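Local coordinates for protein receptor-type adenylate cyclase GRESAG 4.1 (Trypanosoma brucei, PDB 1FX2) that catalyses the conversion of ATP to 3',5'-cyclic AMP and diphosphate through its class III adenylyl cyclase catalytic domain, a magnesium-dependent activity, at residues A[11-16]-A[143-148]; A[63-68]-A[153-158]. One frame throughout, in Å; residues are numbered along the deposited sequence.

Interaction 1: A[11-16]-A[143-148]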
# COMPACT_ATOMS: atom_id res chain seq x y z
N ASP A 11 13.91 12.82 -14.07
CA ASP A 11 13.80 12.82 -12.61
C ASP A 11 12.30 12.77 -12.26
O ASP A 11 11.49 13.52 -12.79
CB ASP A 11 14.38 14.04 -11.96
CG ASP A 11 15.87 14.14 -12.12
OD1 ASP A 11 16.51 13.05 -12.18
OD2 ASP A 11 16.39 15.28 -12.00
N PRO A 12 11.90 11.79 -11.43
CA PRO A 12 10.47 11.70 -11.06
C PRO A 12 10.04 13.02 -10.36
O PRO A 12 10.86 13.68 -9.66
CB PRO A 12 10.43 10.58 -10.04
CG PRO A 12 11.65 9.62 -10.54
CD PRO A 12 12.71 10.72 -10.82
N VAL A 13 8.79 13.38 -10.61
CA VAL A 13 8.17 14.57 -10.06
C VAL A 13 7.19 14.10 -8.99
O VAL A 13 6.48 13.15 -9.17
CB VAL A 13 7.38 15.33 -11.12
CG1 VAL A 13 6.80 16.58 -10.50
CG2 VAL A 13 8.33 15.76 -12.32
N THR A 14 7.18 14.81 -7.87
CA THR A 14 6.17 14.52 -6.82
C THR A 14 5.07 15.56 -6.97
O THR A 14 5.39 16.77 -7.05
CB THR A 14 6.73 14.53 -5.45
OG1 THR A 14 7.70 13.48 -5.35
CG2 THR A 14 5.67 14.21 -4.42
N LEU A 15 3.83 15.10 -7.22
CA LEU A 15 2.68 16.03 -7.35
C LEU A 15 1.77 15.89 -6.17
O LEU A 15 1.53 14.81 -5.67
CB LEU A 15 1.88 15.75 -8.61
CG LEU A 15 2.71 15.93 -9.89
CD1 LEU A 15 1.93 15.41 -11.11
CD2 LEU A 15 3.12 17.42 -10.04
N ILE A 16 1.28 17.06 -5.74
CA ILE A 16 0.32 17.14 -4.60
C ILE A 16 -0.89 17.85 -5.15
O ILE A 16 -0.82 18.90 -5.80
CB ILE A 16 0.84 18.07 -3.55
CG1 ILE A 16 2.26 17.67 -3.06
CG2 ILE A 16 -0.09 18.00 -2.34
CD1 ILE A 16 2.85 18.76 -2.15
N CYS A 143 7.04 12.42 -15.49
CA CYS A 143 6.02 13.23 -16.10
C CYS A 143 6.47 13.74 -17.45
O CYS A 143 7.66 13.77 -17.76
CB CYS A 143 5.80 14.50 -15.30
SG CYS A 143 5.00 14.25 -13.71
N ASP A 144 5.47 14.10 -18.24
CA ASP A 144 5.67 14.80 -19.53
C ASP A 144 5.61 16.27 -19.07
O ASP A 144 4.59 16.77 -18.54
CB ASP A 144 4.53 14.40 -20.47
CG ASP A 144 4.36 15.36 -21.65
OD1 ASP A 144 5.14 16.32 -21.78
OD2 ASP A 144 3.43 15.12 -22.43
N ILE A 145 6.76 16.92 -19.10
CA ILE A 145 6.95 18.25 -18.63
C ILE A 145 6.95 19.24 -19.81
O ILE A 145 7.68 19.00 -20.78
CB ILE A 145 8.28 18.34 -17.92
CG1 ILE A 145 8.39 17.26 -16.82
CG2 ILE A 145 8.45 19.75 -17.39
CD1 ILE A 145 9.71 17.38 -15.86
N ARG A 146 6.23 20.36 -19.67
CA ARG A 146 6.13 21.41 -20.70
C ARG A 146 6.22 22.79 -20.13
O ARG A 146 5.76 23.06 -19.03
CB ARG A 146 4.80 21.29 -21.41
CG ARG A 146 4.62 19.96 -21.99
CD ARG A 146 3.36 19.85 -22.81
NE ARG A 146 3.32 18.56 -23.49
CZ ARG A 146 2.20 17.89 -23.81
NH1 ARG A 146 0.99 18.37 -23.51
NH2 ARG A 146 2.31 16.74 -24.44
N HIS A 147 6.70 23.73 -20.94
CA HIS A 147 6.79 25.06 -20.45
C HIS A 147 5.81 25.88 -21.22
O HIS A 147 5.60 25.63 -22.40
CB HIS A 147 8.18 25.61 -20.71
CG HIS A 147 8.29 27.08 -20.48
ND1 HIS A 147 8.20 28.00 -21.50
CD2 HIS A 147 8.52 27.77 -19.35
CE1 HIS A 147 8.39 29.21 -21.00
NE2 HIS A 147 8.59 29.10 -19.70
N ASP A 148 5.16 26.75 -20.44
CA ASP A 148 4.15 27.80 -20.71
C ASP A 148 2.66 27.72 -21.03
O ASP A 148 1.84 27.88 -20.13
CB ASP A 148 4.76 29.02 -21.41
CG ASP A 148 5.01 28.82 -22.90
OD1 ASP A 148 4.04 28.88 -23.70
OD2 ASP A 148 6.21 28.68 -23.29
O HOH W 1 9.74 13.39 -14.91
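V13 and C143 meet where the sulfur of the cysteine lies against the branch point of the valine, SG standing 3.7 Å from V13 CB. The two methyls of V13 are not equivalent in this contact. CG1 is anti to the backbone N (chi1 -178°), which leaves CG2 beside that N and turned toward the 143-148 segment, where it touches both C143 SG and, at 4.1 Å, the terminal CD1 of I145. Further along the strand L15 presents one branch only, its CD1 reaching C143 SG at 4.2 Å. V13 and L15, two residues apart on an extended strand, thus offer the same face, and the cysteine sulfur is touched by both. A small, polarisable thiol suits this spot between branched side chains, while the longer I145 can stretch its ethyl arm to V13 from two residues further on.

Polar linkage between the segments runs through one water, which donates to D11 O (2.8 Å) and accepts from C143 N (2.9 Å), bridging two loop residues at the edge of the apolar patch. Helix 159-169 packs on L15 and C143, through T160 among others. The small antiparallel hairpin 144-147/154-157, whose Y156 touches C143 and I145, here packs against the central mixed sheet of the class III cyclase domain at strand 13-20, beside strand 134-141.

Interaction 2: A[63-68]-A[153-158]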
# COMPACT_ATOMS: atom_id res chain seq x y z
N SER A 63 -8.87 24.29 -5.57
CA SER A 63 -8.02 23.12 -5.84
C SER A 63 -6.61 23.57 -6.19
O SER A 63 -6.41 24.28 -7.20
CB SER A 63 -8.58 22.37 -7.02
OG SER A 63 -10.02 22.08 -6.98
N PHE A 64 -5.62 23.08 -5.46
CA PHE A 64 -4.19 23.36 -5.78
C PHE A 64 -3.57 22.14 -6.48
O PHE A 64 -3.91 20.97 -6.17
CB PHE A 64 -3.32 23.64 -4.52
CG PHE A 64 -3.31 25.05 -4.09
CD1 PHE A 64 -4.35 25.55 -3.35
CD2 PHE A 64 -2.25 25.90 -4.40
CE1 PHE A 64 -4.32 26.87 -2.94
CE2 PHE A 64 -2.20 27.18 -4.01
CZ PHE A 64 -3.25 27.72 -3.25
N MET A 65 -2.67 22.45 -7.43
CA MET A 65 -1.78 21.41 -8.04
C MET A 65 -0.39 21.96 -7.75
O MET A 65 -0.01 23.04 -8.22
CB MET A 65 -2.06 21.23 -9.54
CG MET A 65 -1.07 20.18 -10.12
SD MET A 65 -1.38 20.19 -11.93
CE MET A 65 -0.07 19.07 -12.53
N ILE A 66 0.39 21.17 -7.03
CA ILE A 66 1.75 21.61 -6.57
C ILE A 66 2.79 20.54 -6.98
O ILE A 66 2.49 19.34 -6.90
CB ILE A 66 1.77 21.72 -5.01
CG1 ILE A 66 0.76 22.81 -4.55
CG2 ILE A 66 3.21 22.11 -4.50
CD1 ILE A 66 0.40 22.70 -3.09
N ALA A 67 3.95 20.99 -7.50
CA ALA A 67 5.00 20.03 -7.90
C ALA A 67 6.21 20.21 -7.00
O ALA A 67 6.48 21.28 -6.49
CB ALA A 67 5.41 20.26 -9.39
N SER A 68 6.95 19.13 -6.79
CA SER A 68 8.15 19.24 -5.93
C SER A 68 9.28 18.35 -6.52
O SER A 68 9.01 17.26 -6.99
CB SER A 68 7.84 18.64 -4.56
OG SER A 68 9.00 18.71 -3.74
N GLY A 153 5.01 29.44 -17.28
CA GLY A 153 5.20 28.50 -16.18
C GLY A 153 5.33 27.09 -16.68
O GLY A 153 5.23 26.81 -17.88
N TYR A 154 5.61 26.17 -15.77
CA TYR A 154 5.68 24.79 -16.16
C TYR A 154 4.45 23.97 -15.77
O TYR A 154 3.80 24.28 -14.82
CB TYR A 154 6.89 24.07 -15.52
CG TYR A 154 8.19 24.51 -16.09
CD1 TYR A 154 8.76 25.71 -15.68
CD2 TYR A 154 8.83 23.72 -17.03
CE1 TYR A 154 9.98 26.14 -16.22
CE2 TYR A 154 10.06 24.14 -17.57
CZ TYR A 154 10.59 25.35 -17.14
OH TYR A 154 11.81 25.77 -17.65
N ASP A 155 4.13 23.00 -16.58
CA ASP A 155 3.01 22.09 -16.35
C ASP A 155 3.42 20.66 -16.56
O ASP A 155 4.46 20.34 -17.18
CB ASP A 155 1.83 22.45 -17.24
CG ASP A 155 0.44 22.15 -16.56
OD1 ASP A 155 0.27 21.27 -15.63
OD2 ASP A 155 -0.51 22.83 -17.00
N TYR A 156 2.56 19.76 -16.08
CA TYR A 156 2.86 18.35 -16.06
C TYR A 156 1.73 17.55 -16.54
O TYR A 156 0.62 17.75 -16.06
CB TYR A 156 3.27 17.95 -14.60
CG TYR A 156 4.38 18.84 -14.06
CD1 TYR A 156 4.14 20.14 -13.53
CD2 TYR A 156 5.71 18.47 -14.21
CE1 TYR A 156 5.14 21.01 -13.20
CE2 TYR A 156 6.73 19.31 -13.87
CZ TYR A 156 6.48 20.62 -13.37
OH TYR A 156 7.46 21.50 -13.10
N TYR A 157 2.03 16.59 -17.43
CA TYR A 157 1.03 15.78 -18.09
C TYR A 157 1.24 14.30 -18.03
O TYR A 157 2.33 13.80 -17.87
CB TYR A 157 1.00 16.17 -19.60
CG TYR A 157 0.69 17.63 -19.79
CD1 TYR A 157 1.70 18.57 -20.01
CD2 TYR A 157 -0.63 18.09 -19.74
CE1 TYR A 157 1.39 19.94 -20.19
CE2 TYR A 157 -0.95 19.44 -19.92
CZ TYR A 157 0.05 20.34 -20.15
OH TYR A 157 -0.29 21.65 -20.42
N GLY A 158 0.15 13.58 -18.29
CA GLY A 158 0.29 12.16 -18.33
C GLY A 158 -0.26 11.37 -17.18
O GLY A 158 -1.08 11.84 -16.41
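Extended torsions carry M65 across to strand 154-157: CG is anti to the backbone N (chi1 178°) and the chain stays straight beyond it, delivering the CE methyl to the other segment. In Y156, CG is anti to the carbonyl carbon and beside the backbone N, which lays the ring across the front of A67. The methionine methyl comes in at the edge of that ring, near its plane, with CE 4.1 Å from Y156 CB and 3.8 Å from the backbone oxygen Y156 O. A67 meets the same ring further out, its CB lying 3.9 Å from Y156 CE1. A long flexible methionine can span the gap between the strands, whereas alanine, two residues on, leaves room for the broad tyrosine ring.

D155 crosses the M65 side chain at about a right angle, bringing OD1 to 3.8 Å from M65 CE. That oxygen also accepts the N-H of Y156 at 2.8 Å, using its anti side about 20° out of the carboxylate plane, and so ties the aspartate to the backbone next to the ring. The other oxygen, OD2, forms a salt bridge with K58, which probably steadies the carboxylate beside an apolar neighbour. Y156 OH has its own partner in the carbonyl of P6.

The hairpin 144-147/154-157 thus packs on the central mixed sheet of the class III cyclase domain, strand 154-157 crossing strand 63-68 at 95°. Within that sheet M65 packs on V57 and F17 of the flanking strands 55-60 and 13-20, and A67 on V13 and L15.

In the fold
Both interactions join the two-stranded antiparallel hairpin, 144-147 with 154-157, to the central mixed sheet of the cyclase domain. Interaction 1 joins the start of the first hairpin strand and the residue before it to strand 13-20; interaction 2 joins the second to the adjacent strand 63-68. Their centres are about 6 Å apart, and L15 CD2 packs on A67 CB at 3.7 Å, which brings the two apolar patches into contact. Interaction 2 is the more buried, combining methyl and aromatic packing with a carboxylate paired to lysine. Interaction 1 is only partly buried, with aliphatic and thiol contacts edged by a bridging water. It lies away from the predicted magnesium site, whereas M65 is about 9 Å, side chain to side chain, from D19, a predicted magnesium ligand.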